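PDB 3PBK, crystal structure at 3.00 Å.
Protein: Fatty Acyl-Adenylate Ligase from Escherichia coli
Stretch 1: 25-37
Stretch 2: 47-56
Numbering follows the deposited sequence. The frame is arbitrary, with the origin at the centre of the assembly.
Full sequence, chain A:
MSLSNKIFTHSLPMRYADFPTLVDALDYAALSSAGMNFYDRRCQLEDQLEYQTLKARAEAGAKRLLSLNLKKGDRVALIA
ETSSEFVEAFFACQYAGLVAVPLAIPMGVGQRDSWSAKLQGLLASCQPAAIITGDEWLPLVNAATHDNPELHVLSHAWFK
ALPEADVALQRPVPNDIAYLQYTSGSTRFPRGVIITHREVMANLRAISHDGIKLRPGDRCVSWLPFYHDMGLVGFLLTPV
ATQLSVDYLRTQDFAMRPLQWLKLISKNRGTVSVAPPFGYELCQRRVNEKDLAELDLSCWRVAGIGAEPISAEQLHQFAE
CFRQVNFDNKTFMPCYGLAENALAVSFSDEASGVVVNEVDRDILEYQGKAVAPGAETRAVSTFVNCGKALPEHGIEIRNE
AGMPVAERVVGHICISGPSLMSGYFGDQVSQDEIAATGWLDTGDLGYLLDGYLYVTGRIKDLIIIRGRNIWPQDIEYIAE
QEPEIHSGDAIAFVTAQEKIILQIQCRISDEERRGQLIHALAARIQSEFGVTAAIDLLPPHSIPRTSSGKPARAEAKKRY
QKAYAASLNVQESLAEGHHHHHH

Stretch 1 (25-37) ALDYAALSSAGMN
Stretch 2, residues 47-56: DQLEYQTLKA

Stretch 1 leaves a helix (25-29), turns, and enters a strand (35-37); stretch 2 runs from strand (47-50) into helix (51-56). The helix axes approach to 8.7 Å at 132°, and the strands are antiparallel (171°).

Leu 26 (t, p) points toward the second helix, its CD1 3.6 Å from CD2 of Leu 54 (t, p) in apolar contact. The CA-to-CB bond of Asp 27 points away, yet its carboxylate (chi1 -95°) returns to a salt bridge, OD1 to Lys 55 NZ 2.8 Å. A type I turn from Ala 29 to Ser 32 (phi/psi Ala 30 -68/-4, Leu 31 -96/-6) ends the helix; Ser 32 OG (chi1 p) donates to Ala 29 O at 2.6 Å.

Ala 34 O accepts Tyr 51 N at 3.1 Å, nearly linear, tying the loop before the strand to the first residue of the second helix, right after N-cap Glu 50. Lacking a side chain, whose CB would clash with Leu 49 O, Gly 35 approaches Glu 50 (CA to CA 3.9 Å), its CA 3.7 Å from the Tyr 51 ring centroid (chi1 m, chi2 -51°), a CH-pi contact over the face. Selenomethionine Met 36 (phi/psi -103/151, chi1 m) and Leu 49 (-146/106; t, p) exchange hydrogen bonds, Met 36 N to Leu 49 O 2.6 Å and Leu 49 N to Met 36 O 2.9 Å. Asn 37 (m) pairs with Gln 48 (t, t) without backbone hydrogen bonds, side chains sharing a face.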

# COMPACT_ATOMS: atom_id res chain seq x y z
N ALA A 25 0.20 14.36 -18.92
CA ALA A 25 -0.66 13.19 -18.88
C ALA A 25 -2.14 13.58 -18.86
O ALA A 25 -2.91 13.16 -19.72
CB ALA A 25 -0.30 12.31 -17.68
N LEU A 26 -2.54 14.40 -17.89
CA LEU A 26 -3.94 14.75 -17.75
C LEU A 26 -4.45 15.58 -18.92
O LEU A 26 -5.62 15.49 -19.29
CB LEU A 26 -4.18 15.49 -16.43
CG LEU A 26 -5.56 16.14 -16.26
CD1 LEU A 26 -6.65 15.12 -16.48
CD2 LEU A 26 -5.68 16.76 -14.90
N ASP A 27 -3.58 16.40 -19.49
CA ASP A 27 -3.95 17.23 -20.62
C ASP A 27 -4.46 16.36 -21.74
O ASP A 27 -5.43 16.69 -22.41
CB ASP A 27 -2.75 18.04 -21.11
CG ASP A 27 -2.70 19.42 -20.52
OD1 ASP A 27 -3.58 19.76 -19.69
OD2 ASP A 27 -1.79 20.19 -20.88
N TYR A 28 -3.78 15.23 -21.94
CA TYR A 28 -4.17 14.27 -22.95
C TYR A 28 -5.48 13.56 -22.61
O TYR A 28 -6.26 13.26 -23.51
CB TYR A 28 -3.07 13.23 -23.15
CG TYR A 28 -3.36 12.27 -24.27
CD1 TYR A 28 -3.03 12.60 -25.58
CD2 TYR A 28 -3.96 11.05 -24.03
CE1 TYR A 28 -3.29 11.74 -26.62
CE2 TYR A 28 -4.23 10.17 -25.07
CZ TYR A 28 -3.89 10.53 -26.36
OH TYR A 28 -4.14 9.69 -27.41
N ALA A 29 -5.70 13.28 -21.33
CA ALA A 29 -6.87 12.51 -20.90
C ALA A 29 -8.13 13.35 -20.94
O ALA A 29 -9.23 12.83 -21.08
CB ALA A 29 -6.66 11.93 -19.52
N ALA A 30 -7.97 14.65 -20.79
CA ALA A 30 -9.11 15.56 -20.87
C ALA A 30 -9.65 15.59 -22.29
O ALA A 30 -10.66 16.25 -22.55
CB ALA A 30 -8.72 16.95 -20.41
N LEU A 31 -8.98 14.89 -23.20
CA LEU A 31 -9.44 14.79 -24.58
C LEU A 31 -10.24 13.51 -24.82
O LEU A 31 -10.78 13.30 -25.91
CB LEU A 31 -8.26 14.83 -25.57
CG LEU A 31 -7.27 16.00 -25.51
CD1 LEU A 31 -6.14 15.80 -26.51
CD2 LEU A 31 -7.96 17.34 -25.74
N SER A 32 -10.31 12.65 -23.81
CA SER A 32 -11.07 11.40 -23.90
C SER A 32 -12.46 11.66 -23.33
O SER A 32 -12.79 12.80 -23.04
CB SER A 32 -10.39 10.28 -23.12
OG SER A 32 -10.38 10.56 -21.73
N SER A 33 -13.25 10.60 -23.17
CA SER A 33 -14.58 10.72 -22.56
C SER A 33 -14.65 9.95 -21.24
O SER A 33 -15.71 9.80 -20.62
CB SER A 33 -15.69 10.29 -23.53
OG SER A 33 -15.62 8.91 -23.83
N ALA A 34 -13.49 9.46 -20.80
CA ALA A 34 -13.41 8.70 -19.56
C ALA A 34 -13.31 9.62 -18.36
O ALA A 34 -13.14 10.83 -18.49
CB ALA A 34 -12.22 7.74 -19.60
N GLY A 35 -13.42 9.02 -17.19
CA GLY A 35 -13.31 9.77 -15.97
C GLY A 35 -13.49 8.86 -14.78
O GLY A 35 -13.45 7.64 -14.91
N MSE A 36 -13.70 9.47 -13.62
CA MSE A 36 -13.89 8.73 -12.40
C MSE A 36 -15.35 8.67 -11.98
O MSE A 36 -16.13 9.58 -12.26
CB MSE A 36 -13.07 9.37 -11.29
CG MSE A 36 -11.61 9.11 -11.43
SE MSE A 36 -10.66 10.77 -11.13
CE MSE A 36 -8.85 10.06 -10.80
N ASN A 37 -15.69 7.60 -11.28
CA ASN A 37 -17.03 7.41 -10.77
C ASN A 37 -17.03 6.96 -9.31
O ASN A 37 -16.55 5.88 -8.98
CB ASN A 37 -17.78 6.43 -11.67
CG ASN A 37 -17.67 6.80 -13.14
OD1 ASN A 37 -18.57 7.41 -13.71
ND2 ASN A 37 -16.54 6.45 -13.76
N ASP A 47 -21.39 10.42 -7.40
CA ASP A 47 -20.72 11.58 -7.97
C ASP A 47 -19.83 11.09 -9.11
O ASP A 47 -19.25 10.01 -9.04
CB ASP A 47 -19.88 12.30 -6.92
CG ASP A 47 -19.28 13.61 -7.42
OD1 ASP A 47 -19.68 14.10 -8.50
OD2 ASP A 47 -18.39 14.15 -6.72
N GLN A 48 -19.74 11.89 -10.17
CA GLN A 48 -18.91 11.56 -11.32
C GLN A 48 -17.94 12.71 -11.64
O GLN A 48 -18.21 13.88 -11.36
CB GLN A 48 -19.79 11.24 -12.53
CG GLN A 48 -19.02 10.75 -13.73
CD GLN A 48 -19.94 10.21 -14.82
OE1 GLN A 48 -20.95 9.56 -14.53
NE2 GLN A 48 -19.59 10.46 -16.08
N LEU A 49 -16.79 12.36 -12.22
CA LEU A 49 -15.78 13.35 -12.54
C LEU A 49 -15.09 12.94 -13.82
O LEU A 49 -14.29 12.00 -13.82
CB LEU A 49 -14.76 13.47 -11.42
CG LEU A 49 -13.67 14.51 -11.67
CD1 LEU A 49 -14.31 15.84 -12.02
CD2 LEU A 49 -12.75 14.66 -10.48
N GLU A 50 -15.40 13.63 -14.92
CA GLU A 50 -14.73 13.38 -16.19
C GLU A 50 -13.36 14.04 -16.23
O GLU A 50 -13.15 15.11 -15.66
CB GLU A 50 -15.59 13.87 -17.34
CG GLU A 50 -16.84 13.07 -17.49
CD GLU A 50 -17.95 13.85 -18.15
OE1 GLU A 50 -17.94 13.93 -19.40
OE2 GLU A 50 -18.82 14.37 -17.40
N TYR A 51 -12.42 13.40 -16.91
CA TYR A 51 -11.08 13.95 -16.97
C TYR A 51 -11.11 15.32 -17.63
O TYR A 51 -10.47 16.27 -17.14
CB TYR A 51 -10.14 13.01 -17.72
CG TYR A 51 -9.92 11.70 -17.00
CD1 TYR A 51 -9.55 11.67 -15.66
CD2 TYR A 51 -10.07 10.48 -17.67
CE1 TYR A 51 -9.35 10.49 -15.00
CE2 TYR A 51 -9.87 9.29 -17.02
CZ TYR A 51 -9.51 9.30 -15.68
OH TYR A 51 -9.30 8.12 -15.01
N GLN A 52 -11.87 15.43 -18.72
CA GLN A 52 -12.10 16.72 -19.36
C GLN A 52 -12.40 17.77 -18.30
O GLN A 52 -11.74 18.80 -18.23
CB GLN A 52 -13.26 16.62 -20.33
CG GLN A 52 -13.64 17.95 -20.98
CD GLN A 52 -14.80 17.82 -21.96
OE1 GLN A 52 -15.47 16.77 -22.05
NE2 GLN A 52 -15.05 18.89 -22.72
N THR A 53 -13.40 17.48 -17.47
CA THR A 53 -13.83 18.37 -16.40
C THR A 53 -12.75 18.54 -15.33
O THR A 53 -12.51 19.64 -14.83
CB THR A 53 -15.12 17.85 -15.74
OG1 THR A 53 -16.22 18.02 -16.64
CG2 THR A 53 -15.40 18.57 -14.44
N LEU A 54 -12.09 17.44 -14.97
CA LEU A 54 -11.03 17.49 -13.98
C LEU A 54 -9.93 18.48 -14.38
O LEU A 54 -9.48 19.28 -13.55
CB LEU A 54 -10.45 16.10 -13.77
CG LEU A 54 -9.04 16.09 -13.17
CD1 LEU A 54 -9.05 16.50 -11.71
CD2 LEU A 54 -8.43 14.72 -13.34
N LYS A 55 -9.49 18.43 -15.63
CA LYS A 55 -8.52 19.39 -16.15
C LYS A 55 -8.90 20.85 -15.83
O LYS A 55 -8.09 21.63 -15.31
CB LYS A 55 -8.37 19.20 -17.66
CG LYS A 55 -7.34 20.08 -18.33
CD LYS A 55 -7.74 20.37 -19.77
CE LYS A 55 -6.51 20.54 -20.68
NZ LYS A 55 -5.58 21.61 -20.23
N ALA A 56 -10.15 21.21 -16.14
CA ALA A 56 -10.65 22.55 -15.88
C ALA A 56 -10.57 22.89 -14.40
O ALA A 56 -9.91 23.85 -14.01
CB ALA A 56 -12.08 22.68 -16.36